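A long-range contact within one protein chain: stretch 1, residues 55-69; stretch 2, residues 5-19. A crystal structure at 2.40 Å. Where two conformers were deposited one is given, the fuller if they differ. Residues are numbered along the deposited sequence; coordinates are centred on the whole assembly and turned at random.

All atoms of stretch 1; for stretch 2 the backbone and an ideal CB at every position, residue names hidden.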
ATOM      1  N   GLU A  55     -24.612  -1.265  -5.119  1.00111.61           N
ATOM      2  CA  GLU A  55     -25.124  -2.509  -5.696  1.00111.89           C
ATOM      3  C   GLU A  55     -25.782  -2.285  -7.064  1.00110.73           C
ATOM      4  O   GLU A  55     -25.918  -3.219  -7.860  1.00110.60           O
ATOM      5  CB  GLU A  55     -26.061  -3.217  -4.701  1.00113.10           C
ATOM      6  CG  GLU A  55     -27.529  -2.804  -4.732  1.00116.72           C
ATOM      7  CD  GLU A  55     -28.411  -3.854  -5.384  1.00117.61           C
ATOM      8  OE1 GLU A  55     -28.862  -3.634  -6.529  1.00115.43           O
ATOM      9  OE2 GLU A  55     -28.647  -4.908  -4.752  1.00119.26           O
ATOM     10  N   LYS A  56     -26.161  -1.036  -7.329  1.00108.06           N
ATOM     11  CA  LYS A  56     -26.690  -0.621  -8.624  1.00103.84           C
ATOM     12  C   LYS A  56     -25.569  -0.116  -9.537  1.00 97.06           C
ATOM     13  O   LYS A  56     -25.832   0.523 -10.557  1.00 98.21           O
ATOM     14  CB  LYS A  56     -27.748   0.476  -8.438  1.00105.14           C
ATOM     15  CG  LYS A  56     -29.005   0.032  -7.703  1.00106.79           C
ATOM     16  CD  LYS A  56     -29.914   1.217  -7.398  1.00107.31           C
ATOM     17  CE  LYS A  56     -31.167   0.784  -6.641  1.00109.77           C
ATOM     18  NZ  LYS A  56     -30.873   0.313  -5.256  1.00105.97           N
ATOM     19  N   MET A  57     -24.320  -0.401  -9.167  1.00 89.50           N
ATOM     20  CA  MET A  57     -23.151   0.113  -9.885  1.00 86.28           C
ATOM     21  C   MET A  57     -21.968  -0.867  -9.935  1.00 71.46           C
ATOM     22  O   MET A  57     -20.950  -0.589 -10.572  1.00 66.61           O
ATOM     23  CB  MET A  57     -22.721   1.460  -9.289  1.00 88.67           C
ATOM     24  CG  MET A  57     -23.386   2.675  -9.944  1.00 95.73           C
ATOM     25  SD  MET A  57     -23.832   3.998  -8.797  1.00104.61           S
ATOM     26  CE  MET A  57     -25.171   3.253  -7.857  1.00102.39           C
ATOM     27  N   VAL A  58     -22.117  -2.013  -9.276  1.00 59.93           N
ATOM     28  CA  VAL A  58     -21.074  -3.037  -9.228  1.00 55.37           C
ATOM     29  C   VAL A  58     -21.672  -4.420  -9.511  1.00 52.24           C
ATOM     30  O   VAL A  58     -22.695  -4.792  -8.930  1.00 55.18           O
ATOM     31  CB  VAL A  58     -20.279  -2.962  -7.877  1.00 57.32           C
ATOM     32  CG1 VAL A  58     -19.881  -4.326  -7.347  1.00 56.64           C
ATOM     33  CG2 VAL A  58     -19.051  -2.074  -8.029  1.00 58.10           C
ATOM     34  N   ASP A  59     -21.046  -5.159 -10.426  1.00 44.69           N
ATOM     35  CA  ASP A  59     -21.538  -6.481 -10.830  1.00 45.81           C
ATOM     36  C   ASP A  59     -21.336  -7.549  -9.763  1.00 47.33           C
ATOM     37  O   ASP A  59     -22.233  -8.354  -9.508  1.00 63.02           O
ATOM     38  CB  ASP A  59     -20.869  -6.942 -12.131  1.00 40.02           C
ATOM     39  CG  ASP A  59     -21.410  -6.238 -13.364  1.00 39.39           C
ATOM     40  OD1 ASP A  59     -22.369  -5.440 -13.257  1.00 48.31           O
ATOM     41  OD2 ASP A  59     -20.865  -6.490 -14.452  1.00 42.47           O
ATOM     42  N   GLY A  60     -20.149  -7.562  -9.163  1.00 46.45           N
ATOM     43  CA  GLY A  60     -19.767  -8.586  -8.200  1.00 40.34           C
ATOM     44  C   GLY A  60     -18.657  -8.114  -7.281  1.00 40.42           C
ATOM     45  O   GLY A  60     -18.080  -7.051  -7.497  1.00 39.28           O
ATOM     46  N   ALA A  61     -18.346  -8.906  -6.259  1.00 31.44           N
ATOM     47  CA  ALA A  61     -17.360  -8.493  -5.267  1.00 30.56           C
ATOM     48  C   ALA A  61     -16.264  -9.522  -5.022  1.00 34.55           C
ATOM     49  O   ALA A  61     -16.508 -10.730  -5.074  1.00 34.53           O
ATOM     50  CB  ALA A  61     -18.045  -8.107  -3.947  1.00 29.30           C
ATOM     51  N   ILE A  62     -15.056  -9.022  -4.774  1.00 32.06           N
ATOM     52  CA  ILE A  62     -13.959  -9.818  -4.247  1.00 26.86           C
ATOM     53  C   ILE A  62     -13.641  -9.260  -2.860  1.00 32.18           C
ATOM     54  O   ILE A  62     -13.311  -8.084  -2.727  1.00 28.97           O
ATOM     55  CB  ILE A  62     -12.716  -9.778  -5.168  1.00 27.83           C
ATOM     56  CG1 ILE A  62     -13.014 -10.465  -6.506  1.00 26.45           C
ATOM     57  CG2 ILE A  62     -11.513 -10.443  -4.496  1.00 23.21           C
ATOM     58  CD1 ILE A  62     -11.958 -10.218  -7.572  1.00 24.69           C
ATOM     59  N   ILE A  63     -13.753 -10.099  -1.832  1.00 32.58           N
ATOM     60  CA  ILE A  63     -13.631  -9.642  -0.442  1.00 30.57           C
ATOM     61  C   ILE A  63     -12.387 -10.187   0.266  1.00 34.59           C
ATOM     62  O   ILE A  63     -12.214 -11.406   0.406  1.00 30.13           O
ATOM     63  CB  ILE A  63     -14.875 -10.033   0.415  1.00 37.10           C
ATOM     64  CG1 ILE A  63     -16.197  -9.786  -0.334  1.00 32.08           C
ATOM     65  CG2 ILE A  63     -14.839  -9.357   1.807  1.00 32.03           C
ATOM     66  CD1 ILE A  63     -16.692  -8.371  -0.322  1.00 47.43           C
ATOM     67  N   LEU A  64     -11.532  -9.271   0.712  1.00 28.75           N
ATOM     68  CA  LEU A  64     -10.461  -9.586   1.648  1.00 30.76           C
ATOM     69  C   LEU A  64     -10.490  -8.561   2.787  1.00 33.96           C
ATOM     70  O   LEU A  64      -9.717  -7.602   2.797  1.00 33.64           O
ATOM     71  CB  LEU A  64      -9.102  -9.625   0.932  1.00 32.13           C
ATOM     72  CG  LEU A  64      -7.767  -9.873   1.663  1.00 37.17           C
ATOM     73  CD1 LEU A  64      -7.877 -10.762   2.894  1.00 35.59           C
ATOM     74  CD2 LEU A  64      -6.763 -10.448   0.696  1.00 35.55           C
ATOM     75  N   ASP A  65     -11.391  -8.786   3.744  1.00 31.79           N
ATOM     76  CA  ASP A  65     -11.631  -7.859   4.847  1.00 34.73           C
ATOM     77  C   ASP A  65     -12.392  -8.586   5.949  1.00 38.18           C
ATOM     78  O   ASP A  65     -13.571  -8.882   5.786  1.00 36.76           O
ATOM     79  CB  ASP A  65     -12.455  -6.657   4.353  1.00 36.13           C
ATOM     80  CG  ASP A  65     -12.671  -5.590   5.428  1.00 46.41           C
ATOM     81  OD1 ASP A  65     -12.116  -5.693   6.548  1.00 47.77           O
ATOM     82  OD2 ASP A  65     -13.414  -4.627   5.138  1.00 48.74           O
ATOM     83  N   TRP A  66     -11.723  -8.841   7.074  1.00 42.38           N
ATOM     84  CA  TRP A  66     -12.317  -9.587   8.191  1.00 49.65           C
ATOM     85  C   TRP A  66     -13.415  -8.811   8.934  1.00 48.31           C
ATOM     86  O   TRP A  66     -14.235  -9.410   9.630  1.00 55.53           O
ATOM     87  CB  TRP A  66     -11.232 -10.060   9.174  1.00 55.92           C
ATOM     88  CG  TRP A  66     -10.644  -8.949   9.992  1.00 63.08           C
ATOM     89  CD1 TRP A  66      -9.656  -8.097   9.613  1.00 65.92           C
ATOM     90  CD2 TRP A  66     -11.023  -8.561  11.322  1.00 68.90           C
ATOM     91  NE1 TRP A  66      -9.385  -7.201  10.619  1.00 66.03           N
ATOM     92  CE2 TRP A  66     -10.212  -7.459  11.680  1.00 70.79           C
ATOM     93  CE3 TRP A  66     -11.970  -9.035  12.243  1.00 73.78           C
ATOM     94  CZ2 TRP A  66     -10.309  -6.823  12.928  1.00 68.57           C
ATOM     95  CZ3 TRP A  66     -12.070  -8.402  13.487  1.00 71.26           C
ATOM     96  CH2 TRP A  66     -11.240  -7.307  13.815  1.00 69.04           C
ATOM     97  N   THR A  67     -13.418  -7.487   8.787  1.00 51.26           N
ATOM     98  CA  THR A  67     -14.446  -6.637   9.396  1.00 52.59           C
ATOM     99  C   THR A  67     -15.727  -6.557   8.563  1.00 54.81           C
ATOM    100  O   THR A  67     -16.751  -6.074   9.049  1.00 62.08           O
ATOM    101  CB  THR A  67     -13.942  -5.200   9.645  1.00 52.57           C
ATOM    102  OG1 THR A  67     -13.626  -4.574   8.397  1.00 49.83           O
ATOM    103  CG2 THR A  67     -12.724  -5.202  10.544  1.00 54.09           C
ATOM    104  N   PHE A  68     -15.657  -7.004   7.307  1.00 51.20           N
ATOM    105  CA  PHE A  68     -16.832  -7.128   6.448  1.00 45.33           C
ATOM    106  C   PHE A  68     -17.600  -8.347   6.961  1.00 47.76           C
ATOM    107  O   PHE A  68     -17.104  -9.470   6.858  1.00 50.30           O
ATOM    108  CB  PHE A  68     -16.394  -7.325   4.991  1.00 39.96           C
ATOM    109  CG  PHE A  68     -17.431  -6.943   3.957  1.00 35.06           C
ATOM    110  CD1 PHE A  68     -17.090  -6.102   2.908  1.00 39.83           C
ATOM    111  CD2 PHE A  68     -18.729  -7.444   4.007  1.00 42.75           C
ATOM    112  CE1 PHE A  68     -18.024  -5.756   1.936  1.00 55.21           C
ATOM    113  CE2 PHE A  68     -19.672  -7.101   3.038  1.00 43.45           C
ATOM    114  CZ  PHE A  68     -19.318  -6.263   2.002  1.00 48.41           C
ATOM    115  N   PRO A  69     -18.804  -8.130   7.536  1.00 53.06           N
ATOM    116  CA  PRO A  69     -19.543  -9.206   8.208  1.00 49.55           C
ATOM    117  C   PRO A  69     -20.115 -10.203   7.217  1.00 47.85           C
ATOM    118  O   PRO A  69     -20.614  -9.796   6.167  1.00 45.87           O
ATOM    119  CB  PRO A  69     -20.685  -8.464   8.921  1.00 41.44           C
ATOM    120  CG  PRO A  69     -20.322  -7.009   8.852  1.00 49.15           C
ATOM    121  CD  PRO A  69     -19.549  -6.863   7.590  1.00 51.29           C
ATOM    122  N   UNK A   5     -30.909  -6.478 -14.176  1.00 73.11           N
ATOM    123  CA  UNK A   5     -31.172  -5.271 -14.962  1.00 72.04           C
ATOM    124  C   UNK A   5     -29.944  -4.414 -15.281  1.00 63.10           C
ATOM    125  O   UNK A   5     -30.056  -3.418 -15.990  1.00 57.90           O
ATOM    126  CB  UNK A   5     -32.189  -4.407 -14.214  1.00 72.04           C
ATOM    127  N   UNK A   6     -28.780  -4.811 -14.773  1.00 62.12           N
ATOM    128  CA  UNK A   6     -27.565  -4.026 -14.953  1.00 57.98           C
ATOM    129  C   UNK A   6     -26.348  -4.902 -15.192  1.00 54.85           C
ATOM    130  O   UNK A   6     -26.203  -5.963 -14.591  1.00 59.22           O
ATOM    131  CB  UNK A   6     -27.328  -3.135 -13.732  1.00 57.98           C
ATOM    132  N   UNK A   7     -25.478  -4.446 -16.082  1.00 48.00           N
ATOM    133  CA  UNK A   7     -24.145  -4.998 -16.200  1.00 42.54           C
ATOM    134  C   UNK A   7     -23.198  -3.832 -16.390  1.00 46.05           C
ATOM    135  O   UNK A   7     -23.159  -3.229 -17.455  1.00 55.27           O
ATOM    136  CB  UNK A   7     -24.043  -6.003 -17.350  1.00 42.54           C
ATOM    137  N   UNK A   8     -22.452  -3.512 -15.336  1.00 46.77           N
ATOM    138  CA  UNK A   8     -21.594  -2.332 -15.303  1.00 35.60           C
ATOM    139  C   UNK A   8     -20.156  -2.657 -15.681  1.00 39.66           C
ATOM    140  O   UNK A   8     -19.335  -1.742 -15.837  1.00 37.14           O
ATOM    141  CB  UNK A   8     -21.631  -1.695 -13.912  1.00 35.60           C
ATOM    142  N   UNK A   9     -19.888  -3.957 -15.860  1.00 41.03           N
ATOM    143  CA  UNK A   9     -18.537  -4.539 -15.964  0.50 42.05           C
ATOM    144  C   UNK A   9     -17.496  -4.014 -14.962  1.00 37.38           C
ATOM    145  O   UNK A   9     -16.320  -3.791 -15.285  1.00 37.29           O
ATOM    146  CB  UNK A   9     -18.007  -4.293 -17.378  0.50 42.05           C
ATOM    147  N   UNK A  10     -17.952  -3.850 -13.719  1.00 36.08           N
ATOM    148  CA  UNK A  10     -17.116  -3.404 -12.599  1.00 35.03           C
ATOM    149  C   UNK A  10     -17.215  -4.382 -11.427  1.00 35.85           C
ATOM    150  O   UNK A  10     -18.313  -4.780 -11.015  1.00 36.50           O
ATOM    151  CB  UNK A  10     -17.526  -2.000 -12.150  1.00 35.03           C
ATOM    152  N   UNK A  11     -16.058  -4.796 -10.920  1.00 36.67           N
ATOM    153  CA  UNK A  11     -15.995  -5.616  -9.715  1.00 32.54           C
ATOM    154  C   UNK A  11     -15.550  -4.737  -8.550  1.00 31.92           C
ATOM    155  O   UNK A  11     -14.567  -4.008  -8.660  1.00 25.89           O
ATOM    156  CB  UNK A  11     -15.046  -6.802  -9.901  1.00 32.54           C
ATOM    157  N   UNK A  12     -16.304  -4.779  -7.455  1.00 30.87           N
ATOM    158  CA  UNK A  12     -15.904  -4.112  -6.216  1.00 31.93           C
ATOM    159  C   UNK A  12     -14.946  -4.980  -5.421  1.00 35.27           C
ATOM    160  O   UNK A  12     -15.223  -6.146  -5.162  1.00 32.91           O
ATOM    161  CB  UNK A  12     -17.130  -3.770  -5.367  1.00 31.93           C
ATOM    162  N   UNK A  13     -13.802  -4.423  -5.047  1.00 33.85           N
ATOM    163  CA  UNK A  13     -12.820  -5.164  -4.272  1.00 25.08           C
ATOM    164  C   UNK A  13     -12.739  -4.548  -2.879  1.00 33.04           C
ATOM    165  O   UNK A  13     -12.376  -3.387  -2.725  1.00 35.54           O
ATOM    166  CB  UNK A  13     -11.453  -5.158  -4.959  1.00 25.08           C
ATOM    167  N   UNK A  14     -13.108  -5.330  -1.871  1.00 32.71           N
ATOM    168  CA  UNK A  14     -13.192  -4.827  -0.505  1.00 35.12           C
ATOM    169  C   UNK A  14     -12.010  -5.297   0.332  1.00 38.23           C
ATOM    170  O   UNK A  14     -11.909  -6.472   0.689  1.00 44.07           O
ATOM    171  CB  UNK A  14     -14.504  -5.271   0.145  1.00 35.12           C
ATOM    172  N   UNK A  15     -11.101  -4.363   0.597  1.00 39.21           N
ATOM    173  CA  UNK A  15      -9.876  -4.636   1.343  1.00 36.51           C
ATOM    174  C   UNK A  15      -9.962  -4.046   2.741  1.00 35.19           C
ATOM    175  O   UNK A  15     -10.786  -3.175   3.001  1.00 41.68           O
ATOM    176  CB  UNK A  15      -8.658  -4.076   0.605  1.00 36.51           C
ATOM    177  N   UNK A  16      -9.108  -4.535   3.634  1.00 44.53           N
ATOM    178  CA  UNK A  16      -9.123  -4.129   5.037  1.00 53.46           C
ATOM    179  C   UNK A  16      -8.124  -3.013   5.353  1.00 58.86           C
ATOM    180  O   UNK A  16      -8.247  -2.337   6.377  1.00 68.95           O
ATOM    181  CB  UNK A  16      -8.829  -5.341   5.924  1.00 53.46           C
ATOM    182  N   UNK A  17      -7.160  -2.824   4.458  1.00 64.54           N
ATOM    183  CA  UNK A  17      -6.023  -1.904   4.646  1.00 78.56           C
ATOM    184  C   UNK A  17      -5.133  -2.145   5.874  1.00 81.87           C
ATOM    185  O   UNK A  17      -4.740  -1.209   6.575  1.00 80.70           O
ATOM    186  CB  UNK A  17      -6.566  -0.476   4.729  1.00 78.56           C
ATOM    187  N   UNK A  18      -4.854  -3.420   6.135  1.00 85.81           N
ATOM    188  CA  UNK A  18      -3.586  -3.789   6.745  1.00 85.29           C
ATOM    189  C   UNK A  18      -2.648  -4.194   5.611  1.00 88.91           C
ATOM    190  O   UNK A  18      -1.627  -3.540   5.383  1.00 90.88           O
ATOM    191  CB  UNK A  18      -3.755  -4.914   7.768  1.00 85.29           C
ATOM    192  N   UNK A  19      -3.059  -5.209   4.852  1.00 87.54           N
ATOM    193  CA  UNK A  19      -2.201  -5.956   3.937  1.00 86.93           C
ATOM    194  C   UNK A  19      -1.576  -5.278   2.732  1.00 89.06           C
ATOM    195  O   UNK A  19      -1.359  -5.929   1.708  1.00 89.43           O
ATOM    196  CB  UNK A  19      -3.019  -7.134   3.404  1.00 86.93           C
TER

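At position 5 no atom of stretch 1 lies within 5.5 Å of the ideal CB, so the visible atoms set no preference; the residue is R5, which makes no contact with stretch 1. Position 6 points toward stretch 1, though nothing is close: K56 O is 5.1 Å and D59 OD1 5.5 Å from the ideal CB, so a long, flexible, perhaps basic side chain would suit. R6 lays its CD 3.3 Å from K56 O, and K56 CB sits over one face of the guanidinium, 3.5 Å from R6 NH2. Position 7 points away and tolerates many residues; Q7 merely brushes D59.

Position 8 is more demanding. Its CB points toward stretch 1, 3.6 Å from M57 O and 3.9 Å from D59 OD1, so a small polar side chain, such as serine or threonine, would suit two nearby acceptors. The backbone already holds the carboxylate, with N of 8 donating to D59 OD1 at 2.8 Å. The residue is T8, whose OG1 stands 3.1 Å from both M57 O and D59 OD1; which of them takes the proton is open.

Position 9 has phi/psi of 43/42, a left-handed conformation favouring glycine, asparagine or aspartate, and its CB points away. N9 fits, and its N gives D59 OD2 a weak hydrogen bond of 3.1 Å.

From position 10 the chain runs as a strand parallel to that of stretch 1 around A61 to I63. The CB of 10 lies sideways, 4.4 Å from V58 CG2, which suits an aliphatic residue; I10 places CG2 3.9 Å from V58 CG2, while its O accepts from D59 N at 2.8 Å. Position 11 shares a face with I62, and G60, lacking a side chain, leaves room beside it for a branched or long aliphatic. I11 puts CD1 3.5 Å from where a CB on G60 would lie, and CG2 4.0 Å from I62 CG1.

At position 12 the ideal CB would fall 3.4 Å from V58 CG1, a tight approach that favours glycine. G12 bridges the strands through both its N and its O: N donates to G60 O and O accepts from I62 N, each at 2.9 Å.

Position 13 returns to the I62 face, where a beta-branched aliphatic would be at home; V13 sets CG2 4.3 Å from I62 CB. Position 14, on the A61 and I63 face, has I63 CD1 at 3.8 Å and F68 CD1 at 3.9 Å from its CB, inviting a large apolar or aromatic residue. Y14 receives the edge of F68 on its ring face, with A61 CB at its own edge. Its N donates to I62 O at 2.9 Å.

Position 15 points to the face carrying I62 and L64, so an aliphatic is reasonable; L15 CD2 reaches L64 CB at 4.0 Å. At 16, D65 OD1 stands 3.4 Å from the ideal CB; a small residue, or a short donor such as serine, would suit. A16 leaves CB 3.3 Å from D65 OD1.

At 17 the CB points away and the left-handed backbone suits glycine, asparagine or aspartate; D17 makes no contact with stretch 1. At 18 only a long side chain could return; Y18 meets W66 rim to rim. Position 19 has nothing of stretch 1 within 5.5 Å of an ideal CB; it is G19.

Stretch 2 (5-19) RRQTNIIGVYLADYG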
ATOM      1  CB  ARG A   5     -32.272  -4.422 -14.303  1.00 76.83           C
ATOM      2  CG  ARG A   5     -31.955  -3.935 -12.893  1.00 85.52           C
ATOM      3  CD  ARG A   5     -33.224  -3.801 -12.047  1.00 98.45           C
ATOM      4  NE  ARG A   5     -33.994  -5.047 -11.993  1.00103.72           N
ATOM      5  CZ  ARG A   5     -33.768  -6.051 -11.145  1.00105.35           C
ATOM      6  NH1 ARG A   5     -34.531  -7.136 -11.191  1.00103.32           N
ATOM      7  NH2 ARG A   5     -32.786  -5.980 -10.252  1.00101.91           N
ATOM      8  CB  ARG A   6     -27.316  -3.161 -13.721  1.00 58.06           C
ATOM      9  CG  ARG A   6     -27.124  -1.691 -14.027  1.00 70.41           C
ATOM     10  CD  ARG A   6     -27.671  -0.827 -12.899  1.00 76.90           C
ATOM     11  NE  ARG A   6     -28.678  -1.530 -12.099  1.00 83.94           N
ATOM     12  CZ  ARG A   6     -29.619  -0.940 -11.366  1.00 86.84           C
ATOM     13  NH1 ARG A   6     -30.479  -1.679 -10.676  1.00 89.84           N
ATOM     14  NH2 ARG A   6     -29.712   0.384 -11.325  1.00 84.59           N
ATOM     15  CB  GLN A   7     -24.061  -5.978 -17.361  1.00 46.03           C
ATOM     16  CG  GLN A   7     -22.710  -6.630 -17.545  1.00 42.05           C
ATOM     17  CD  GLN A   7     -22.825  -8.044 -18.059  1.00 55.11           C
ATOM     18  OE1 GLN A   7     -23.445  -8.897 -17.421  1.00 58.66           O
ATOM     19  NE2 GLN A   7     -22.226  -8.307 -19.214  1.00 54.00           N
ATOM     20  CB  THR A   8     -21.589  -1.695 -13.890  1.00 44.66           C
ATOM     21  OG1 THR A   8     -21.045  -2.622 -12.940  1.00 48.99           O
ATOM     22  CG2 THR A   8     -22.996  -1.318 -13.459  1.00 36.38           C
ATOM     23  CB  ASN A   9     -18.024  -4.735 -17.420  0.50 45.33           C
ATOM     24  CG  ASN A   9     -17.754  -3.432 -18.182  0.50 56.88           C
ATOM     25  OD1 ASN A   9     -17.802  -3.430 -19.413  0.50 63.48           O
ATOM     26  ND2 ASN A   9     -17.426  -2.352 -17.481  0.50 67.53           N
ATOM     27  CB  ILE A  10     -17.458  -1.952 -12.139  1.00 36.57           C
ATOM     28  CG1 ILE A  10     -17.221  -0.962 -13.284  1.00 31.80           C
ATOM     29  CG2 ILE A  10     -16.578  -1.519 -10.961  1.00 28.44           C
ATOM     30  CD1 ILE A  10     -17.909   0.374 -13.116  1.00 44.46           C
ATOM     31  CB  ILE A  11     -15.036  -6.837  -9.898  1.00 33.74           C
ATOM     32  CG1 ILE A  11     -15.478  -7.715 -11.085  1.00 28.00           C
ATOM     33  CG2 ILE A  11     -14.922  -7.664  -8.610  1.00 28.07           C
ATOM     34  CD1 ILE A  11     -16.895  -8.300 -10.971  1.00 21.66           C
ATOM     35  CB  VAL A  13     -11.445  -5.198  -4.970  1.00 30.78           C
ATOM     36  CG1 VAL A  13     -10.427  -5.939  -4.120  1.00 28.42           C
ATOM     37  CG2 VAL A  13     -11.561  -5.854  -6.349  1.00 22.43           C
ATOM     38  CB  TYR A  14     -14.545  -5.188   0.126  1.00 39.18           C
ATOM     39  CG  TYR A  14     -15.688  -4.453  -0.537  1.00 46.46           C
ATOM     40  CD1 TYR A  14     -16.099  -3.207  -0.069  1.00 51.82           C
ATOM     41  CD2 TYR A  14     -16.328  -4.982  -1.664  1.00 48.22           C
ATOM     42  CE1 TYR A  14     -17.128  -2.515  -0.684  1.00 53.74           C
ATOM     43  CE2 TYR A  14     -17.355  -4.297  -2.289  1.00 48.84           C
ATOM     44  CZ  TYR A  14     -17.752  -3.065  -1.789  1.00 51.30           C
ATOM     45  OH  TYR A  14     -18.770  -2.373  -2.397  1.00 58.58           O
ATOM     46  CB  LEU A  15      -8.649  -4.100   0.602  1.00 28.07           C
ATOM     47  CG  LEU A  15      -8.399  -4.631  -0.818  1.00 34.76           C
ATOM     48  CD1 LEU A  15      -7.121  -4.032  -1.351  1.00 35.53           C
ATOM     49  CD2 LEU A  15      -8.346  -6.170  -0.891  1.00 30.31           C
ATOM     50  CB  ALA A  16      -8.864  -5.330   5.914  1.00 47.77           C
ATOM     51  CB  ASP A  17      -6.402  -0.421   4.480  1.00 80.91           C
ATOM     52  CG  ASP A  17      -6.030   0.129   3.106  1.00 88.64           C
ATOM     53  OD1 ASP A  17      -5.397   1.205   3.048  1.00 92.38           O
ATOM     54  OD2 ASP A  17      -6.357  -0.515   2.084  1.00 85.26           O
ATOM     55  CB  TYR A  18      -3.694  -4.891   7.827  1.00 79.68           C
ATOM     56  CG  TYR A  18      -4.752  -5.968   7.646  1.00 76.82           C
ATOM     57  CD1 TYR A  18      -5.921  -5.947   8.404  1.00 73.36           C
ATOM     58  CD2 TYR A  18      -4.562  -7.039   6.764  1.00 77.17           C
ATOM     59  CE1 TYR A  18      -6.882  -6.938   8.267  1.00 68.50           C
ATOM     60  CE2 TYR A  18      -5.528  -8.032   6.608  1.00 66.93           C
ATOM     61  CZ  TYR A  18      -6.686  -7.975   7.363  1.00 71.62           C
ATOM     62  OH  TYR A  18      -7.645  -8.953   7.217  1.00 70.53           O
TER
HETATM   63  O   HOH W   1     -13.764  -3.131   3.116  1.00 46.36           O
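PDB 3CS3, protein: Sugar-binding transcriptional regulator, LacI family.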